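Local coordinates for protein glutaredoxin (Populus tremula x Populus tremuloides, PDB 2E7P) that binds a glutathione-ligated [2Fe-2S] cluster and probably reduces protein and low-molecular-weight disulfides in glutathione-dependent reactions, at residues P21-S26 and S46-E51; S26-G31 and L52-D57. All coordinates share one frame; numbering follows the deposited sequence.

Contact 1 of 2, residues P21-S26 and S46-E51; sequences PVVVFS and SYKVVE
Ser26 OG donates a 2.7 Å hydrogen bond to Glu51 OE1, and the same hydroxyl receives a weak bond from Lys37 of helix 31-42. With OG anti to the backbone N (chi1 176°), the hydroxyl reaches across to its neighbour strand and meets the carboxylate from above its plane. Glu51 folds back to accept it, its chain bent at chi2 (-79°), while its OE2 forms a salt bridge with Lys37. An alanine in place of Glu51 would probably leave the ammonium of Lys37 without its counter-charge and the Ser26 hydroxyl without its acceptor.

From this polar end back toward Val22 the backbones run parallel, Val23 beside Lys48 and Val24 beside Val49. Lys48 N bonds to Val22 O at 2.7 Å, Val24 N to Lys48 O at 2.8 Å, and Val50 N to Val24 O; Ser26 N closes the ladder on Val50 O with a more bent bond (142° at the hydrogen). This is the parallel pair of the beta-alpha-beta unit of the thioredoxin fold, with helix 31-42 as the connection.

Phe25 and Val50 lie side by side on one face, CD1 of the ring 3.7 Å from Val50 CB, and Val50 CG2 touches Val23 CG1 at 4.0 Å; helix 3-18 packs against Phe25. On the face of Val24 and Val49, Val49 CG1 rests against Ser26 CB, and Leu40 of helix 31-42 packs on Val24. Where the two strands begin, Val22 CB sits 3.6 Å from Tyr47 CB, and one water bridges Val22 N and Ser46 O.

Contact 2 of 2, residues S26-G31 and L52-D57; sequences SKTYCG and LDELSD. With FES (Fe2/s2 (inorganic) cluster), chain E; GSH (glutathione), chain H.
Asp53 holds Thr28 twice over, by the backbone and by the hydroxyl of the same residue. Thr28 OG1 donates to the syn lone pair of Asp53 OD2 over a short 2.5 Å, while Thr28 N bonds to Asp53 OD1 at 3.1 Å, on its syn side but out of the carboxylate plane, and only weakly to OD2. Both side chains take the position between backbone N and carbonyl carbon (chi1 55° in each), which turns the threonine hydroxyl and the aspartate carboxylate to each other. The Thr28 methyl, CG2, packs against Glu54 OE2 at 3.7 Å; the polar partner of that carboxylate is Arg35 of the second subunit, in a salt bridge.

Next to this grip, Leu52 N bonds to Ser26 O at 2.7 Å, so the 3-10 segment 52-54 is tied to the end of strand 22-26. Lys27 runs across Asp53 and Leu52, its CD 3.7 Å from Asp53 CB, and its CB lies over one face of the Tyr29 ring, offset toward the rim. The Tyr29 ring stands nearly perpendicular (85°) to the Asp53 carboxylate.

Lys27 to Cys30 form a type I beta turn that leads into the CGYC active-site motif, with Cys30 as N-cap of helix 31-42. Lys27 NZ and Tyr29 OH bond to separate oxygens of the glutathione glycine carboxylate, O32 at 2.7 Å and O31 at 2.8 Å. Cys30 SG and the glutathione thiolate SG2 both ligate iron FE1 of the cluster.

Asp53 thus probably acts from the second shell: by fixing Thr28 it would steady the turn from which Lys27 bonds to the glutathione carboxylate, probably offsetting its charge, and Cys30 reaches the iron.

Overall arrangement
Contact 1 and contact 2 have centres about 12 Å apart and share Ser26, where strand 22-26 gives way to the active-site turn. Along the chain their segments alternate: 21-26, 26-31, 46-51, 52-57, with helix 31-42 in the middle, so each half of the beta-alpha-beta unit contributes to both. Contact 1 pairs an inner strand of the four-stranded sheet with strand 48-51, one of two outer strands in this chain; contact 2 joins the loops at the C-terminal ends of these same strands. Side chains touch between them, Phe25 against Leu52 and Val50 against Leu55. As usual for a thioredoxin fold, those loops supply part of the site for glutathione and the cluster, with Val74 and Cys87 among the others.

Contact 1 of 2, residues P21-S26 and S46-E51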
loop_
_atom_site.group_PDB
_atom_site.type_symbol
_atom_site.label_atom_id
_atom_site.label_comp_id
_atom_site.label_asym_id
_atom_site.label_seq_id
_atom_site.Cartn_x
_atom_site.Cartn_y
_atom_site.Cartn_z
ATOM N N PRO C 21 -10.384 -12.354 -17.977
ATOM C CA PRO C 21 -11.318 -12.965 -17.016
ATOM C C PRO C 21 -11.256 -12.358 -15.597
ATOM O O PRO C 21 -12.283 -12.209 -14.954
ATOM C CB PRO C 21 -10.877 -14.433 -17.010
ATOM C CG PRO C 21 -10.366 -14.660 -18.415
ATOM C CD PRO C 21 -9.592 -13.381 -18.687
ATOM N N VAL C 22 -10.064 -12.002 -15.114
ATOM C CA VAL C 22 -9.960 -11.287 -13.840
ATOM C C VAL C 22 -9.071 -10.074 -14.042
ATOM O O VAL C 22 -7.991 -10.153 -14.631
ATOM C CB VAL C 22 -9.399 -12.146 -12.701
ATOM C CG1 VAL C 22 -9.420 -11.369 -11.346
ATOM C CG2 VAL C 22 -10.161 -13.480 -12.577
ATOM N N VAL C 23 -9.529 -8.941 -13.548
ATOM C CA VAL C 23 -8.766 -7.708 -13.700
ATOM C C VAL C 23 -8.703 -6.990 -12.353
ATOM O O VAL C 23 -9.740 -6.777 -11.675
ATOM C CB VAL C 23 -9.351 -6.776 -14.807
ATOM C CG1 VAL C 23 -8.598 -5.421 -14.808
ATOM C CG2 VAL C 23 -9.271 -7.463 -16.209
ATOM N N VAL C 24 -7.484 -6.643 -11.978
ATOM C CA VAL C 24 -7.217 -5.919 -10.728
ATOM C C VAL C 24 -6.595 -4.560 -11.054
ATOM O O VAL C 24 -5.453 -4.487 -11.447
ATOM C CB VAL C 24 -6.267 -6.719 -9.793
ATOM C CG1 VAL C 24 -6.025 -5.968 -8.501
ATOM C CG2 VAL C 24 -6.867 -8.096 -9.449
ATOM N N PHE C 25 -7.347 -3.485 -10.878
ATOM C CA PHE C 25 -6.744 -2.140 -10.825
ATOM C C PHE C 25 -6.016 -1.937 -9.488
ATOM O O PHE C 25 -6.561 -2.175 -8.424
ATOM C CB PHE C 25 -7.789 -1.038 -11.098
ATOM C CG PHE C 25 -8.446 -1.148 -12.459
ATOM C CD1 PHE C 25 -7.902 -0.517 -13.569
ATOM C CD2 PHE C 25 -9.623 -1.861 -12.612
ATOM C CE1 PHE C 25 -8.522 -0.576 -14.809
ATOM C CE2 PHE C 25 -10.235 -1.962 -13.856
ATOM C CZ PHE C 25 -9.678 -1.306 -14.957
ATOM N N SER C 26 -4.765 -1.500 -9.574
ATOM C CA SER C 26 -3.799 -1.627 -8.504
ATOM C C SER C 26 -2.822 -0.430 -8.510
ATOM O O SER C 26 -2.817 0.371 -9.435
ATOM C CB SER C 26 -3.047 -2.957 -8.710
ATOM O OG SER C 26 -2.010 -3.141 -7.780
ATOM N N SER C 46 -5.744 -16.968 -12.716
ATOM C CA SER C 46 -4.901 -16.026 -13.484
ATOM C C SER C 46 -5.617 -14.692 -13.546
ATOM O O SER C 46 -6.853 -14.643 -13.607
ATOM C CB SER C 46 -4.642 -16.505 -14.922
ATOM O OG SER C 46 -4.562 -17.924 -14.988
ATOM N N TYR C 47 -4.873 -13.591 -13.568
ATOM C CA TYR C 47 -5.560 -12.306 -13.525
ATOM C C TYR C 47 -4.679 -11.288 -14.191
ATOM O O TYR C 47 -3.486 -11.483 -14.299
ATOM C CB TYR C 47 -5.895 -11.900 -12.066
ATOM C CG TYR C 47 -4.722 -12.034 -11.117
ATOM C CD1 TYR C 47 -3.858 -10.950 -10.858
ATOM C CD2 TYR C 47 -4.437 -13.262 -10.501
ATOM C CE1 TYR C 47 -2.749 -11.117 -10.003
ATOM C CE2 TYR C 47 -3.346 -13.412 -9.651
ATOM C CZ TYR C 47 -2.514 -12.353 -9.411
ATOM O OH TYR C 47 -1.432 -12.550 -8.557
ATOM N N LYS C 48 -5.268 -10.199 -14.632
ATOM C CA LYS C 48 -4.500 -9.110 -15.188
ATOM C C LYS C 48 -4.419 -7.973 -14.160
ATOM O O LYS C 48 -5.405 -7.622 -13.539
ATOM C CB LYS C 48 -5.173 -8.644 -16.471
ATOM C CG LYS C 48 -4.629 -7.366 -17.005
ATOM C CD LYS C 48 -5.356 -6.964 -18.255
ATOM C CE LYS C 48 -4.809 -5.642 -18.733
ATOM N NZ LYS C 48 -4.742 -5.699 -20.184
ATOM N N VAL C 49 -3.234 -7.410 -13.981
ATOM C CA VAL C 49 -3.049 -6.316 -13.062
ATOM C C VAL C 49 -2.838 -5.045 -13.884
ATOM O O VAL C 49 -1.984 -5.001 -14.779
ATOM C CB VAL C 49 -1.842 -6.527 -12.121
ATOM C CG1 VAL C 49 -1.742 -5.375 -11.173
ATOM C CG2 VAL C 49 -1.999 -7.814 -11.328
ATOM N N VAL C 50 -3.625 -4.020 -13.582
ATOM C CA VAL C 50 -3.411 -2.715 -14.195
ATOM C C VAL C 50 -2.823 -1.857 -13.119
ATOM O O VAL C 50 -3.527 -1.437 -12.251
ATOM C CB VAL C 50 -4.751 -2.115 -14.678
ATOM C CG1 VAL C 50 -4.533 -0.723 -15.323
ATOM C CG2 VAL C 50 -5.456 -3.103 -15.637
ATOM N N GLU C 51 -1.520 -1.625 -13.142
ATOM C CA GLU C 51 -0.934 -0.758 -12.137
ATOM C C GLU C 51 -1.150 0.687 -12.550
ATOM O O GLU C 51 -0.506 1.180 -13.465
ATOM C CB GLU C 51 0.548 -1.077 -11.951
ATOM C CG GLU C 51 0.817 -2.554 -11.626
ATOM C CD GLU C 51 0.557 -2.918 -10.155
ATOM O OE1 GLU C 51 -0.074 -2.132 -9.419
ATOM O OE2 GLU C 51 0.952 -4.038 -9.730
HETATM O O HOH W 1 -7.700 -13.536 -15.953
#

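Contact 2 of 2, residues S26-G31 and L52-D57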
loop_
_atom_site.group_PDB
_atom_site.type_symbol
_atom_site.label_atom_id
_atom_site.label_comp_id
_atom_site.label_asym_id
_atom_site.label_seq_id
_atom_site.Cartn_x
_atom_site.Cartn_y
_atom_site.Cartn_z
ATOM N N SER C 26 -4.765 -1.500 -9.574
ATOM C CA SER C 26 -3.799 -1.627 -8.504
ATOM C C SER C 26 -2.822 -0.430 -8.510
ATOM O O SER C 26 -2.817 0.371 -9.435
ATOM C CB SER C 26 -3.047 -2.957 -8.710
ATOM O OG SER C 26 -2.010 -3.141 -7.780
ATOM N N LYS C 27 -2.059 -0.283 -7.430
ATOM C CA LYS C 27 -0.914 0.607 -7.352
ATOM C C LYS C 27 0.222 -0.291 -6.853
ATOM O O LYS C 27 0.002 -1.188 -6.014
ATOM C CB LYS C 27 -1.138 1.752 -6.350
ATOM C CG LYS C 27 -2.206 2.815 -6.710
ATOM C CD LYS C 27 -1.711 3.862 -7.656
ATOM C CE LYS C 27 -2.868 4.761 -8.110
ATOM N NZ LYS C 27 -3.058 5.995 -7.259
ATOM N N THR C 28 1.432 -0.062 -7.382
ATOM C CA THR C 28 2.564 -0.967 -7.153
ATOM C C THR C 28 3.006 -0.919 -5.694
ATOM O O THR C 28 3.523 -1.886 -5.164
ATOM C CB THR C 28 3.773 -0.585 -8.017
ATOM O OG1 THR C 28 4.107 0.790 -7.760
ATOM C CG2 THR C 28 3.474 -0.797 -9.523
ATOM N N TYR C 29 2.781 0.216 -5.048
ATOM C CA TYR C 29 3.207 0.403 -3.671
ATOM C C TYR C 29 2.229 -0.126 -2.601
ATOM O O TYR C 29 2.559 -0.084 -1.407
ATOM C CB TYR C 29 3.516 1.891 -3.432
ATOM C CG TYR C 29 2.349 2.803 -3.724
ATOM C CD1 TYR C 29 1.277 2.912 -2.814
ATOM C CD2 TYR C 29 2.301 3.543 -4.912
ATOM C CE1 TYR C 29 0.202 3.731 -3.080
ATOM C CE2 TYR C 29 1.219 4.384 -5.196
ATOM C CZ TYR C 29 0.180 4.463 -4.273
ATOM O OH TYR C 29 -0.870 5.276 -4.556
ATOM N N CYS C 30 1.042 -0.621 -2.991
ATOM C CA CYS C 30 0.014 -0.867 -1.993
ATOM C C CYS C 30 -0.088 -2.316 -1.542
ATOM O O CYS C 30 -0.353 -3.208 -2.331
ATOM C CB CYS C 30 -1.388 -0.348 -2.407
ATOM S SG CYS C 30 -2.600 -0.327 -0.993
ATOM N N GLY C 31 0.007 -2.515 -0.234
ATOM C CA GLY C 31 -0.144 -3.809 0.392
ATOM C C GLY C 31 -1.540 -4.375 0.302
ATOM O O GLY C 31 -1.698 -5.584 0.213
ATOM N N LEU C 52 -2.054 1.386 -11.864
ATOM C CA LEU C 52 -2.423 2.722 -12.317
ATOM C C LEU C 52 -1.272 3.733 -12.221
ATOM O O LEU C 52 -1.180 4.630 -13.046
ATOM C CB LEU C 52 -3.673 3.222 -11.589
ATOM C CG LEU C 52 -5.001 2.472 -11.834
ATOM C CD1 LEU C 52 -6.014 2.839 -10.758
ATOM C CD2 LEU C 52 -5.599 2.700 -13.235
ATOM N N ASP C 53 -0.398 3.581 -11.230
ATOM C CA ASP C 53 0.746 4.497 -11.050
ATOM C C ASP C 53 1.834 4.279 -12.114
ATOM O O ASP C 53 2.832 5.000 -12.157
ATOM C CB ASP C 53 1.349 4.369 -9.622
ATOM C CG ASP C 53 1.748 2.927 -9.257
ATOM O OD1 ASP C 53 1.116 1.956 -9.732
ATOM O OD2 ASP C 53 2.717 2.762 -8.482
ATOM N N GLU C 54 1.672 3.279 -12.967
ATOM C CA GLU C 54 2.671 3.103 -14.016
ATOM C C GLU C 54 2.131 3.581 -15.362
ATOM O O GLU C 54 2.771 3.422 -16.379
ATOM C CB GLU C 54 3.154 1.654 -14.074
ATOM C CG GLU C 54 4.039 1.276 -12.890
ATOM C CD GLU C 54 4.579 -0.123 -12.989
ATOM O OE1 GLU C 54 3.936 -0.978 -13.639
ATOM O OE2 GLU C 54 5.661 -0.376 -12.421
ATOM N N LEU C 55 0.940 4.157 -15.354
ATOM C CA LEU C 55 0.315 4.649 -16.562
ATOM C C LEU C 55 0.295 6.179 -16.527
ATOM O O LEU C 55 0.013 6.743 -15.482
ATOM C CB LEU C 55 -1.101 4.096 -16.666
ATOM C CG LEU C 55 -1.229 2.563 -16.741
ATOM C CD1 LEU C 55 -2.690 2.216 -16.726
ATOM C CD2 LEU C 55 -0.554 1.968 -17.989
ATOM N N SER C 56 0.575 6.844 -17.652
ATOM C CA SER C 56 0.504 8.310 -17.689
ATOM C C SER C 56 -0.914 8.832 -17.458
ATOM O O SER C 56 -1.093 9.878 -16.850
ATOM C CB SER C 56 1.072 8.890 -19.006
ATOM O OG SER C 56 0.482 8.259 -20.137
ATOM N N ASP C 57 -1.917 8.098 -17.925
ATOM C CA ASP C 57 -3.304 8.476 -17.678
ATOM C C ASP C 57 -3.911 7.761 -16.434
ATOM O O ASP C 57 -5.132 7.653 -16.298
ATOM C CB ASP C 57 -4.123 8.167 -18.928
ATOM C CG ASP C 57 -4.083 6.712 -19.274
ATOM O OD1 ASP C 57 -3.091 6.049 -18.875
ATOM O OD2 ASP C 57 -5.037 6.237 -19.919
HETATM FE FE1 FES E . -2.326 0.471 0.510
HETATM FE FE2 FES E . -0.298 0.328 2.445
HETATM S S1 FES E . -0.827 1.075 1.040
HETATM S S2 FES E . -1.900 -0.374 2.010
HETATM N N1 GSH H . -11.642 -0.552 1.936
HETATM C CA1 GSH H . -10.772 -0.447 0.761
HETATM C C1 GSH H . -10.481 -1.838 0.275
HETATM O O11 GSH H . -9.981 -2.063 -0.865
HETATM O O12 GSH H . -10.791 -2.763 1.059
HETATM C CB1 GSH H . -9.514 0.359 1.123
HETATM C CG1 GSH H . -8.603 0.644 -0.094
HETATM C CD1 GSH H . -7.638 1.768 0.176
HETATM O OE1 GSH H . -7.673 2.414 1.213
HETATM N N2 GSH H . -6.803 2.073 -0.811
HETATM C CA2 GSH H . -5.844 3.178 -0.684
HETATM C C2 GSH H . -5.966 4.032 -1.928
HETATM O O2 GSH H . -6.400 3.582 -3.008
HETATM C CB2 GSH H . -4.396 2.605 -0.550
HETATM S SG2 GSH H . -3.767 1.454 0.744
HETATM N N3 GSH H . -5.592 5.313 -1.853
HETATM C CA3 GSH H . -5.643 6.176 -2.999
HETATM C C3 GSH H . -4.580 5.704 -3.984
HETATM O O31 GSH H . -3.537 5.119 -3.600
HETATM O O32 GSH H . -4.775 5.935 -5.185
#